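Local coordinates for protein arginine--tRNA ligase (Campylobacter jejuni, PDB 3FNR) that attaches L-arginine to tRNA(Arg) in an ATP-dependent reaction that releases AMP and diphosphate, as a monomeric aminoacyl-tRNA synthetase of the first class, at residues 62-68 and 387-392; 399-403 and 442-446; 306-310 and 445-449; 8-12 and 377-381. The protein carries 1 engineered substitution. All coordinates share one frame; numbering follows the deposited sequence.

How the contacts relate
Contacts 1 and 3 both join the catalytic domain to the helical anticodon-binding domain, and both are buried: contact 1 is apolar with one bridging water, whereas contact 3 combines a buried arginine with three waters that bridge an aspartate to the facing backbone. Contact 2 lies within the anticodon-binding domain and is wholly apolar; it shares Leu-445 and Met-446 with contact 3, while Leu-445 also packs on Leu-62, His-65 and Leu-387 of contact 1. Contact 4, whose centre lies about 31 Å from that of the chain, is a partly buried leucine patch, tied to contact 2 through Tyr-402 OH and Glu-379 O.

Contact 1. Residues 62-68 and 387-392; sequences LARHLGY and LNDAFE
Leu-387 packs on three residues at once. Its CB lies 3.8 Å from Leu-62 CD1, its CD1 reaches the ring of His-65 at CD2, and its CB also meets Leu-66 CD2. The two side chains of Leu-387 and His-65 cross at about a right angle, while the polar end of the histidine is engaged by Thr-23. One residue on, Asn-388 brings OD1 to within 3.6 Å of Leu-66 CD2, and its amide nitrogen turns back to Lys-384 O of its own helix. Ala-390 adds a looser touch on Leu-62 CD2. Phe-391 makes the broadest set of contacts, touching Leu-62, Ala-63, Leu-66 and Tyr-68: with CG anti to the backbone N (chi1 179°), its CB lies 3.5 Å from Leu-66 CD1 and its ring extends to Ala-63 CB, 3.6 Å from CE1. Phe-391 CE2 sits over one face of the Tyr-68 ring, offset toward the rim; the centroids are 4.5 Å apart and the planes meet obliquely at 32°. At Glu-392 the contact turns polar, because one water accepts from Tyr-68 OH (2.8 Å from the water oxygen) and donates to Asn-388 OD1 and Glu-392 OE1. Gly-67, at positive phi, closes helix 50-65 in a Schellman motif, and this capped helix end, with the tyrosine that follows it, forms the catalytic-domain side of a junction with the anticodon-binding domain of the synthetase.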
loop_
_atom_site.group_PDB
_atom_site.type_symbol
_atom_site.label_atom_id
_atom_site.label_comp_id
_atom_site.label_asym_id
_atom_site.label_seq_id
_atom_site.Cartn_x
_atom_site.Cartn_y
_atom_site.Cartn_z
ATOM N N LEU A 62 -5.828 -2.490 -8.312
ATOM C CA LEU A 62 -6.623 -3.633 -8.719
ATOM C C LEU A 62 -8.104 -3.277 -8.801
ATOM O O LEU A 62 -8.755 -3.541 -9.819
ATOM C CB LEU A 62 -6.375 -4.821 -7.788
ATOM C CG LEU A 62 -7.113 -6.133 -8.069
ATOM C CD1 LEU A 62 -6.859 -6.666 -9.480
ATOM C CD2 LEU A 62 -6.681 -7.128 -7.043
ATOM N N ALA A 63 -8.625 -2.649 -7.749
ATOM C CA ALA A 63 -10.007 -2.173 -7.763
ATOM C C ALA A 63 -10.324 -1.284 -8.967
ATOM O O ALA A 63 -11.346 -1.476 -9.625
ATOM C CB ALA A 63 -10.310 -1.452 -6.503
ATOM N N ARG A 64 -9.439 -0.333 -9.263
ATOM C CA ARG A 64 -9.635 0.569 -10.404
ATOM C C ARG A 64 -9.624 -0.188 -11.738
ATOM O O ARG A 64 -10.470 0.057 -12.596
ATOM C CB ARG A 64 -8.596 1.695 -10.402
ATOM C CG ARG A 64 -9.150 3.044 -9.970
ATOM C CD ARG A 64 -8.702 3.499 -8.587
ATOM N NE ARG A 64 -7.498 4.323 -8.650
ATOM C CZ ARG A 64 -7.159 5.269 -7.770
ATOM N NH1 ARG A 64 -7.931 5.554 -6.723
ATOM N NH2 ARG A 64 -6.026 5.934 -7.937
ATOM N N HIS A 65 -8.683 -1.124 -11.880
ATOM C CA HIS A 65 -8.554 -1.963 -13.072
ATOM C C HIS A 65 -9.851 -2.716 -13.345
ATOM O O HIS A 65 -10.321 -2.792 -14.487
ATOM C CB HIS A 65 -7.393 -2.952 -12.878
ATOM C CG HIS A 65 -7.129 -3.840 -14.058
ATOM N ND1 HIS A 65 -6.404 -3.429 -15.158
ATOM C CD2 HIS A 65 -7.476 -5.127 -14.298
ATOM C CE1 HIS A 65 -6.324 -4.424 -16.027
ATOM N NE2 HIS A 65 -6.972 -5.463 -15.530
ATOM N N LEU A 66 -10.449 -3.225 -12.271
ATOM C CA LEU A 66 -11.656 -4.022 -12.361
ATOM C C LEU A 66 -12.934 -3.192 -12.511
ATOM O O LEU A 66 -14.025 -3.750 -12.635
ATOM C CB LEU A 66 -11.743 -4.975 -11.164
ATOM C CG LEU A 66 -10.581 -5.978 -11.036
ATOM C CD1 LEU A 66 -10.705 -6.726 -9.742
ATOM C CD2 LEU A 66 -10.516 -6.959 -12.218
ATOM N N GLY A 67 -12.795 -1.869 -12.511
ATOM C CA GLY A 67 -13.916 -0.977 -12.776
ATOM C C GLY A 67 -14.634 -0.474 -11.541
ATOM O O GLY A 67 -15.724 0.096 -11.646
ATOM N N TYR A 68 -14.040 -0.694 -10.370
ATOM C CA TYR A 68 -14.613 -0.189 -9.130
ATOM C C TYR A 68 -14.205 1.270 -8.931
ATOM O O TYR A 68 -13.076 1.652 -9.255
ATOM C CB TYR A 68 -14.176 -1.040 -7.932
ATOM C CG TYR A 68 -14.693 -2.460 -7.975
ATOM C CD1 TYR A 68 -13.941 -3.475 -8.562
ATOM C CD2 TYR A 68 -15.932 -2.793 -7.424
ATOM C CE1 TYR A 68 -14.412 -4.786 -8.613
ATOM C CE2 TYR A 68 -16.413 -4.109 -7.464
ATOM C CZ TYR A 68 -15.643 -5.096 -8.066
ATOM O OH TYR A 68 -16.092 -6.395 -8.128
ATOM N N LEU A 387 -7.594 -12.067 -11.108
ATOM C CA LEU A 387 -7.688 -10.693 -10.590
ATOM C C LEU A 387 -9.010 -10.427 -9.872
ATOM O O LEU A 387 -9.030 -9.848 -8.790
ATOM C CB LEU A 387 -7.497 -9.668 -11.712
ATOM C CG LEU A 387 -6.128 -9.660 -12.383
ATOM C CD1 LEU A 387 -6.091 -8.616 -13.493
ATOM C CD2 LEU A 387 -4.973 -9.477 -11.384
ATOM N N ASN A 388 -10.110 -10.864 -10.480
ATOM C CA ASN A 388 -11.428 -10.722 -9.871
ATOM C C ASN A 388 -11.531 -11.493 -8.567
ATOM O O ASN A 388 -12.080 -10.999 -7.587
ATOM C CB ASN A 388 -12.524 -11.135 -10.854
ATOM C CG ASN A 388 -12.789 -10.069 -11.910
ATOM O OD1 ASN A 388 -13.433 -9.053 -11.637
ATOM N ND2 ASN A 388 -12.296 -10.297 -13.123
ATOM N N ASP A 389 -10.954 -12.685 -8.554
ATOM C CA ASP A 389 -10.956 -13.536 -7.376
ATOM C C ASP A 389 -10.077 -12.939 -6.284
ATOM O O ASP A 389 -10.425 -12.990 -5.105
ATOM C CB ASP A 389 -10.454 -14.930 -7.756
ATOM C CG ASP A 389 -11.191 -16.032 -7.034
ATOM O OD1 ASP A 389 -12.002 -16.716 -7.698
ATOM O OD2 ASP A 389 -10.970 -16.209 -5.812
ATOM N N ALA A 390 -8.943 -12.364 -6.685
ATOM C CA ALA A 390 -8.023 -11.729 -5.743
ATOM C C ALA A 390 -8.666 -10.527 -5.059
ATOM O O ALA A 390 -8.503 -10.344 -3.859
ATOM C CB ALA A 390 -6.728 -11.318 -6.431
ATOM N N PHE A 391 -9.401 -9.723 -5.821
ATOM C CA PHE A 391 -10.061 -8.559 -5.251
ATOM C C PHE A 391 -11.153 -8.950 -4.264
ATOM O O PHE A 391 -11.149 -8.498 -3.116
ATOM C CB PHE A 391 -10.654 -7.663 -6.330
ATOM C CG PHE A 391 -11.357 -6.460 -5.774
ATOM C CD1 PHE A 391 -10.626 -5.424 -5.194
ATOM C CD2 PHE A 391 -12.743 -6.380 -5.780
ATOM C CE1 PHE A 391 -11.269 -4.325 -4.646
ATOM C CE2 PHE A 391 -13.391 -5.276 -5.243
ATOM C CZ PHE A 391 -12.650 -4.244 -4.683
ATOM N N GLU A 392 -12.073 -9.794 -4.723
ATOM C CA GLU A 392 -13.237 -10.196 -3.941
ATOM C C GLU A 392 -12.912 -10.908 -2.623
ATOM O O GLU A 392 -13.657 -10.778 -1.662
ATOM C CB GLU A 392 -14.187 -11.033 -4.805
ATOM C CG GLU A 392 -14.871 -10.208 -5.903
ATOM C CD GLU A 392 -15.417 -11.051 -7.049
ATOM O OE1 GLU A 392 -15.377 -10.580 -8.205
ATOM O OE2 GLU A 392 -15.886 -12.182 -6.798
HETATM O O HOH W 1 -14.468 -8.396 -9.180
#

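Contact 2. Residues 399-403 and 442-446; sequences IPDYL and AFSLM
Helix 398-416 and the C-terminal end of helix 425-445 come closest in backbone at Ile-399 and Ala-442, whose CA atoms are 6.8 Å apart, a spacing that the small alanine side chain allows. Leu-403 straddles that alanine with both methyl branches: CD1 lies 3.7 Å from Ala-442 CB, and CD2 is almost as near. The same CD2 also touches the Phe-443 ring, 3.7 Å from its CD2 atom, and one methyl thereby meets both an alanine and an aromatic. Phe-443 leaves its backbone pointing away from the other helix, and only the ring swings back to meet the leucine.

Met-446 closes the interface at its other end. Its chain runs extended as far as the sulfur and then bends (chi3 57°), which brings CE to Pro-400 CG at 4.1 Å. On the way, SD passes 4.0 Å from Ile-399 CG2, the two side chains sliding past each other in opposite directions. That isoleucine methyl stands anti to the backbone N and also approaches Ala-442 CB. Beyond the pair, Ile-340 of helix 336-353 touches both Leu-403 and Phe-443, and Leu-62 from the catalytic domain touches Ile-399. Every touching residue is buried and the contacts are purely apolar, as expected for the interior of the all-helical bundle that forms the DALR anticodon-binding domain.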
loop_
_atom_site.group_PDB
_atom_site.type_symbol
_atom_site.label_atom_id
_atom_site.label_comp_id
_atom_site.label_asym_id
_atom_site.label_seq_id
_atom_site.Cartn_x
_atom_site.Cartn_y
_atom_site.Cartn_z
ATOM N N ILE A 399 -1.865 -12.665 -6.869
ATOM C CA ILE A 399 -1.221 -12.012 -8.015
ATOM C C ILE A 399 0.262 -12.452 -8.204
ATOM O O ILE A 399 0.604 -12.934 -9.288
ATOM C CB ILE A 399 -1.415 -10.454 -8.038
ATOM C CG1 ILE A 399 -2.897 -10.071 -7.953
ATOM C CG2 ILE A 399 -0.811 -9.848 -9.301
ATOM C CD1 ILE A 399 -3.136 -8.545 -7.805
ATOM N N PRO A 400 1.141 -12.291 -7.173
ATOM C CA PRO A 400 2.483 -12.904 -7.279
ATOM C C PRO A 400 2.489 -14.420 -7.536
ATOM O O PRO A 400 3.329 -14.895 -8.304
ATOM C CB PRO A 400 3.121 -12.618 -5.912
ATOM C CG PRO A 400 2.394 -11.461 -5.374
ATOM C CD PRO A 400 1.009 -11.518 -5.918
ATOM N N ASP A 401 1.575 -15.161 -6.907
ATOM C CA ASP A 401 1.461 -16.617 -7.115
ATOM C C ASP A 401 1.184 -16.987 -8.574
ATOM O O ASP A 401 1.767 -17.940 -9.094
ATOM C CB ASP A 401 0.361 -17.221 -6.240
ATOM C CG ASP A 401 0.726 -17.253 -4.763
ATOM O OD1 ASP A 401 -0.175 -17.569 -3.950
ATOM O OD2 ASP A 401 1.890 -16.957 -4.409
ATOM N N TYR A 402 0.281 -16.238 -9.208
ATOM C CA TYR A 402 -0.079 -16.435 -10.606
ATOM C C TYR A 402 1.151 -16.223 -11.478
ATOM O O TYR A 402 1.445 -17.020 -12.369
ATOM C CB TYR A 402 -1.196 -15.454 -11.019
ATOM C CG TYR A 402 -1.433 -15.372 -12.521
ATOM C CD1 TYR A 402 -2.233 -16.302 -13.171
ATOM C CD2 TYR A 402 -0.848 -14.363 -13.284
ATOM C CE1 TYR A 402 -2.439 -16.239 -14.558
ATOM C CE2 TYR A 402 -1.041 -14.293 -14.660
ATOM C CZ TYR A 402 -1.832 -15.231 -15.292
ATOM O OH TYR A 402 -2.025 -15.142 -16.652
ATOM N N LEU A 403 1.852 -15.130 -11.199
ATOM C CA LEU A 403 2.970 -14.675 -11.993
ATOM C C LEU A 403 4.154 -15.625 -11.882
ATOM O O LEU A 403 4.812 -15.916 -12.887
ATOM C CB LEU A 403 3.360 -13.290 -11.514
ATOM C CG LEU A 403 3.377 -12.119 -12.491
ATOM C CD1 LEU A 403 2.423 -12.295 -13.669
ATOM C CD2 LEU A 403 3.059 -10.870 -11.709
ATOM N N ALA A 442 -0.338 -7.817 -14.967
ATOM C CA ALA A 442 -0.341 -8.169 -13.547
ATOM C C ALA A 442 0.713 -7.391 -12.758
ATOM O O ALA A 442 0.413 -6.857 -11.680
ATOM C CB ALA A 442 -0.146 -9.659 -13.366
ATOM N N PHE A 443 1.928 -7.328 -13.309
ATOM C CA PHE A 443 3.022 -6.542 -12.725
ATOM C C PHE A 443 2.657 -5.074 -12.526
ATOM O O PHE A 443 2.984 -4.504 -11.494
ATOM C CB PHE A 443 4.287 -6.617 -13.584
ATOM C CG PHE A 443 5.396 -7.447 -12.994
ATOM C CD1 PHE A 443 6.548 -7.694 -13.732
ATOM C CD2 PHE A 443 5.303 -7.976 -11.710
ATOM C CE1 PHE A 443 7.589 -8.447 -13.202
ATOM C CE2 PHE A 443 6.333 -8.732 -11.175
ATOM C CZ PHE A 443 7.480 -8.967 -11.916
ATOM N N SER A 444 1.989 -4.464 -13.505
ATOM C CA SER A 444 1.647 -3.036 -13.415
ATOM C C SER A 444 0.680 -2.734 -12.272
ATOM O O SER A 444 0.722 -1.642 -11.692
ATOM C CB SER A 444 1.094 -2.505 -14.742
ATOM O OG SER A 444 -0.208 -2.999 -14.992
ATOM N N LEU A 445 -0.166 -3.712 -11.939
ATOM C CA LEU A 445 -1.101 -3.600 -10.811
ATOM C C LEU A 445 -0.379 -3.716 -9.477
ATOM O O LEU A 445 -0.922 -3.344 -8.433
ATOM C CB LEU A 445 -2.207 -4.662 -10.911
ATOM C CG LEU A 445 -3.058 -4.640 -12.181
ATOM C CD1 LEU A 445 -4.125 -5.740 -12.153
ATOM C CD2 LEU A 445 -3.700 -3.258 -12.408
ATOM N N MET A 446 0.842 -4.251 -9.525
ATOM C CA MET A 446 1.745 -4.301 -8.371
ATOM C C MET A 446 2.713 -3.110 -8.377
ATOM O O MET A 446 3.630 -3.048 -7.560
ATOM C CB MET A 446 2.555 -5.611 -8.380
ATOM C CG MET A 446 1.757 -6.901 -8.195
ATOM S SD MET A 446 2.777 -8.389 -8.335
ATOM C CE MET A 446 4.027 -8.140 -7.101
#

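Contact 3. Residues 306-310 and 445-449; sequences DALRY and LMGIE
Water-mediated bonds form one group in this contact, and all of them start from Asp-306. Its OD1 accepts from two waters: one, 2.6 Å from OD1, also donates to Gly-447 O, and the other takes the N-H of Glu-449. A third water donates to both Asp-306 OD2 and Glu-449 O, 2.7 Å from the latter. Through the waters the carboxylate is linked to Gly-447 O and to the N and O of Glu-449.

Van der Waals contacts of methyls with polar oxygens come next. Ile-448 packs alongside the aspartate, the two crossing obliquely, with CG2 3.6 Å from Asp-306 OD1 and CD1 3.5 Å from Asp-306 O; its CG1 also reaches Arg-309 CB. The apolar pair is Met-446 with Tyr-310, CE resting 3.7 Å from Tyr-310 CD2.

The charged group is Arg-309, in which bends at chi2 and chi3 (-56° and -63°) bring the guanidinium alongside the backbone of Met-446 and Gly-447. Met-446 O stands 3.0 Å above one face of the guanidinium, toward its rim. Although NE is 3.1 Å from Met-446 O, the angle is too poor for a hydrogen bond. NH1 and NH2 have other partners: NH1 forms a salt bridge with Asp-57 and a hydrogen bond to Ala-158 O, and NH2 binds Thr-58 OG1. Gly-447, C-prime residue of the Schellman motif ending helix 425-445, lies over the same face, farther off than Met-446 O.

The chemistry implies a junction in which a buried arginine, its charge probably balanced largely by Asp-57, packs its flat face on the backbone that follows helix 425-445, while waters provide the polar links at Asp-306.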
loop_
_atom_site.group_PDB
_atom_site.type_symbol
_atom_site.label_atom_id
_atom_site.label_comp_id
_atom_site.label_asym_id
_atom_site.label_seq_id
_atom_site.Cartn_x
_atom_site.Cartn_y
_atom_site.Cartn_z
ATOM N N ASP A 306 10.631 -2.595 -6.982
ATOM C CA ASP A 306 10.004 -3.834 -7.459
ATOM C C ASP A 306 10.049 -4.932 -6.413
ATOM O O ASP A 306 9.046 -5.611 -6.186
ATOM C CB ASP A 306 10.680 -4.324 -8.739
ATOM C CG ASP A 306 10.590 -3.317 -9.877
ATOM O OD1 ASP A 306 9.710 -2.427 -9.841
ATOM O OD2 ASP A 306 11.406 -3.417 -10.818
ATOM N N ALA A 307 11.207 -5.079 -5.768
ATOM C CA ALA A 307 11.407 -6.087 -4.744
ATOM C C ALA A 307 10.505 -5.832 -3.549
ATOM O O ALA A 307 9.884 -6.763 -3.052
ATOM C CB ALA A 307 12.860 -6.134 -4.319
ATOM N N LEU A 308 10.411 -4.572 -3.114
ATOM C CA LEU A 308 9.511 -4.188 -2.013
ATOM C C LEU A 308 8.067 -4.513 -2.358
ATOM O O LEU A 308 7.346 -5.122 -1.558
ATOM C CB LEU A 308 9.628 -2.693 -1.678
ATOM C CG LEU A 308 8.929 -2.296 -0.368
ATOM C CD1 LEU A 308 9.918 -2.195 0.769
ATOM C CD2 LEU A 308 8.189 -0.989 -0.521
ATOM N N ARG A 309 7.663 -4.128 -3.566
ATOM C CA ARG A 309 6.314 -4.348 -4.032
ATOM C C ARG A 309 5.992 -5.839 -4.156
ATOM O O ARG A 309 4.836 -6.231 -4.045
ATOM C CB ARG A 309 6.080 -3.636 -5.369
ATOM C CG ARG A 309 6.108 -2.091 -5.328
ATOM C CD ARG A 309 5.113 -1.493 -4.341
ATOM N NE ARG A 309 3.721 -1.793 -4.684
ATOM C CZ ARG A 309 2.847 -0.916 -5.170
ATOM N NH1 ARG A 309 3.205 0.341 -5.389
ATOM N NH2 ARG A 309 1.603 -1.305 -5.446
ATOM N N TYR A 310 7.011 -6.665 -4.384
ATOM C CA TYR A 310 6.801 -8.102 -4.503
ATOM C C TYR A 310 6.725 -8.755 -3.131
ATOM O O TYR A 310 5.739 -9.424 -2.810
ATOM C CB TYR A 310 7.889 -8.783 -5.341
ATOM C CG TYR A 310 7.530 -10.231 -5.651
ATOM C CD1 TYR A 310 7.798 -11.265 -4.735
ATOM C CD2 TYR A 310 6.876 -10.560 -6.835
ATOM C CE1 TYR A 310 7.428 -12.590 -5.005
ATOM C CE2 TYR A 310 6.507 -11.872 -7.118
ATOM C CZ TYR A 310 6.781 -12.877 -6.202
ATOM O OH TYR A 310 6.414 -14.166 -6.504
ATOM N N LEU A 445 -0.166 -3.712 -11.939
ATOM C CA LEU A 445 -1.101 -3.600 -10.811
ATOM C C LEU A 445 -0.379 -3.716 -9.477
ATOM O O LEU A 445 -0.922 -3.344 -8.433
ATOM C CB LEU A 445 -2.207 -4.662 -10.911
ATOM C CG LEU A 445 -3.058 -4.640 -12.181
ATOM C CD1 LEU A 445 -4.125 -5.740 -12.153
ATOM C CD2 LEU A 445 -3.700 -3.258 -12.408
ATOM N N MET A 446 0.842 -4.251 -9.525
ATOM C CA MET A 446 1.745 -4.301 -8.371
ATOM C C MET A 446 2.713 -3.110 -8.377
ATOM O O MET A 446 3.630 -3.048 -7.560
ATOM C CB MET A 446 2.555 -5.611 -8.380
ATOM C CG MET A 446 1.757 -6.901 -8.195
ATOM S SD MET A 446 2.777 -8.389 -8.335
ATOM C CE MET A 446 4.027 -8.140 -7.101
ATOM N N GLY A 447 2.514 -2.171 -9.300
ATOM C CA GLY A 447 3.392 -1.002 -9.423
ATOM C C GLY A 447 4.793 -1.327 -9.925
ATOM O O GLY A 447 5.759 -0.621 -9.618
ATOM N N ILE A 448 4.891 -2.407 -10.696
ATOM C CA ILE A 448 6.146 -2.869 -11.277
ATOM C C ILE A 448 6.022 -2.809 -12.795
ATOM O O ILE A 448 5.057 -3.324 -13.364
ATOM C CB ILE A 448 6.456 -4.326 -10.843
ATOM C CG1 ILE A 448 6.621 -4.413 -9.320
ATOM C CG2 ILE A 448 7.680 -4.874 -11.576
ATOM C CD1 ILE A 448 6.766 -5.824 -8.776
ATOM N N GLU A 449 6.996 -2.173 -13.437
ATOM C CA GLU A 449 7.075 -2.109 -14.891
ATOM C C GLU A 449 7.944 -3.258 -15.408
ATOM O O GLU A 449 9.095 -3.411 -14.994
ATOM C CB GLU A 449 7.647 -0.751 -15.311
ATOM C CG GLU A 449 7.724 -0.504 -16.810
ATOM C CD GLU A 449 8.308 0.870 -17.149
ATOM O OE1 GLU A 449 8.662 1.090 -18.327
ATOM O OE2 GLU A 449 8.410 1.733 -16.242
HETATM O O HOH W 2 8.365 -0.647 -8.598
HETATM O O HOH W 3 9.324 -1.272 -12.274
HETATM O O HOH W 4 11.010 -4.315 -13.241
#

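Contact 4. Residues 8-12 and 377-381; sequences LNELA and LFEAL
Leu-8 lays its side chain across that of Leu-377, the two meeting at a slant, with CB of Leu-8 3.7 Å from Leu-377 CD2 and its CD1 not much farther from the same methyl. Its other branch, CD2, has two more partners: it lies 3.9 Å from Leu-381 CD1 and approaches the Phe-378 ring at the edge, near the ring plane, 4.4 Å from CD1 of that ring.

Leu-381 answers from the second helix. With CG anti to its carbonyl carbon (chi1 -65°), it reaches over the backbone of helix 5-17, where CD1 comes 3.5 Å from Leu-8 O and 3.9 Å from Leu-11 CB. Its second methyl approaches the backbone of Leu-11 and Ala-12 more loosely, while the alanine CB makes a distant touch on Leu-377 CD1. The short helical segments run at 46° to each other, their axes 10.6 Å apart at closest approach. Leu-434 of helix 425-445 touches both Leu-377 and Leu-381, and Asn-9 OD1 ties helix 5-17 to Lys-430 NZ of that same helix.

Chemically this is a small cluster of branched methyls with one aromatic edge, and no charged or polar side chain takes part in it. Between these two segments, dispersion and the exclusion of water are probably the main attraction.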
loop_
_atom_site.group_PDB
_atom_site.type_symbol
_atom_site.label_atom_id
_atom_site.label_comp_id
_atom_site.label_asym_id
_atom_site.label_seq_id
_atom_site.Cartn_x
_atom_site.Cartn_y
_atom_site.Cartn_z
ATOM N N LEU A 8 -10.143 -20.024 -27.476
ATOM C CA LEU A 8 -8.991 -19.352 -26.865
ATOM C C LEU A 8 -8.259 -18.402 -27.820
ATOM O O LEU A 8 -7.799 -17.332 -27.405
ATOM C CB LEU A 8 -8.015 -20.373 -26.286
ATOM C CG LEU A 8 -8.451 -21.274 -25.121
ATOM C CD1 LEU A 8 -7.379 -22.314 -24.850
ATOM C CD2 LEU A 8 -8.754 -20.481 -23.846
ATOM N N ASN A 9 -8.162 -18.784 -29.094
ATOM C CA ASN A 9 -7.560 -17.914 -30.107
ATOM C C ASN A 9 -8.364 -16.632 -30.288
ATOM O O ASN A 9 -7.790 -15.558 -30.433
ATOM C CB ASN A 9 -7.427 -18.629 -31.452
ATOM C CG ASN A 9 -6.708 -17.794 -32.489
ATOM O OD1 ASN A 9 -5.588 -17.329 -32.266
ATOM N ND2 ASN A 9 -7.347 -17.601 -33.633
ATOM N N GLU A 10 -9.690 -16.747 -30.265
ATOM C CA GLU A 10 -10.550 -15.570 -30.352
ATOM C C GLU A 10 -10.335 -14.631 -29.172
ATOM O O GLU A 10 -10.218 -13.421 -29.361
ATOM C CB GLU A 10 -12.028 -15.946 -30.515
ATOM C CG GLU A 10 -12.423 -16.308 -31.956
ATOM C CD GLU A 10 -11.772 -15.407 -33.004
ATOM O OE1 GLU A 10 -12.046 -14.183 -33.015
ATOM O OE2 GLU A 10 -10.982 -15.932 -33.822
ATOM N N LEU A 11 -10.247 -15.202 -27.971
ATOM C CA LEU A 11 -9.902 -14.445 -26.760
ATOM C C LEU A 11 -8.519 -13.809 -26.865
ATOM O O LEU A 11 -8.324 -12.663 -26.445
ATOM C CB LEU A 11 -9.981 -15.332 -25.512
ATOM C CG LEU A 11 -11.358 -15.826 -25.046
ATOM C CD1 LEU A 11 -11.234 -16.500 -23.687
ATOM C CD2 LEU A 11 -12.390 -14.697 -24.976
ATOM N N ALA A 12 -7.570 -14.550 -27.439
ATOM C CA ALA A 12 -6.219 -14.040 -27.680
ATOM C C ALA A 12 -6.253 -12.849 -28.625
ATOM O O ALA A 12 -5.604 -11.836 -28.368
ATOM C CB ALA A 12 -5.317 -15.129 -28.218
ATOM N N LEU A 377 -1.287 -21.024 -22.890
ATOM C CA LEU A 377 -2.268 -20.115 -23.476
ATOM C C LEU A 377 -3.426 -19.882 -22.513
ATOM O O LEU A 377 -3.788 -18.731 -22.246
ATOM C CB LEU A 377 -2.782 -20.678 -24.808
ATOM C CG LEU A 377 -3.986 -20.054 -25.521
ATOM C CD1 LEU A 377 -3.715 -18.623 -25.920
ATOM C CD2 LEU A 377 -4.345 -20.880 -26.752
ATOM N N PHE A 378 -3.991 -20.972 -21.991
ATOM C CA PHE A 378 -5.056 -20.879 -20.999
ATOM C C PHE A 378 -4.606 -20.057 -19.802
ATOM O O PHE A 378 -5.335 -19.173 -19.354
ATOM C CB PHE A 378 -5.517 -22.253 -20.509
ATOM C CG PHE A 378 -6.584 -22.175 -19.437
ATOM C CD1 PHE A 378 -7.918 -21.965 -19.781
ATOM C CD2 PHE A 378 -6.250 -22.279 -18.085
ATOM C CE1 PHE A 378 -8.908 -21.874 -18.797
ATOM C CE2 PHE A 378 -7.229 -22.188 -17.092
ATOM C CZ PHE A 378 -8.563 -21.988 -17.452
ATOM N N GLU A 379 -3.409 -20.365 -19.302
ATOM C CA GLU A 379 -2.831 -19.692 -18.146
ATOM C C GLU A 379 -2.713 -18.191 -18.398
ATOM O O GLU A 379 -3.048 -17.390 -17.527
ATOM C CB GLU A 379 -1.463 -20.297 -17.806
ATOM C CG GLU A 379 -0.960 -19.981 -16.395
ATOM C CD GLU A 379 0.322 -20.728 -16.032
ATOM O OE1 GLU A 379 0.619 -20.855 -14.825
ATOM O OE2 GLU A 379 1.030 -21.200 -16.945
ATOM N N ALA A 380 -2.264 -17.819 -19.595
ATOM C CA ALA A 380 -2.161 -16.407 -19.969
ATOM C C ALA A 380 -3.521 -15.720 -19.868
ATOM O O ALA A 380 -3.641 -14.670 -19.233
ATOM C CB ALA A 380 -1.576 -16.249 -21.378
ATOM N N LEU A 381 -4.547 -16.345 -20.448
ATOM C CA LEU A 381 -5.891 -15.768 -20.495
ATOM C C LEU A 381 -6.634 -15.806 -19.156
ATOM O O LEU A 381 -7.558 -15.026 -18.939
ATOM C CB LEU A 381 -6.724 -16.437 -21.594
ATOM C CG LEU A 381 -6.194 -16.188 -23.008
ATOM C CD1 LEU A 381 -6.850 -17.130 -24.000
ATOM C CD2 LEU A 381 -6.406 -14.731 -23.424
#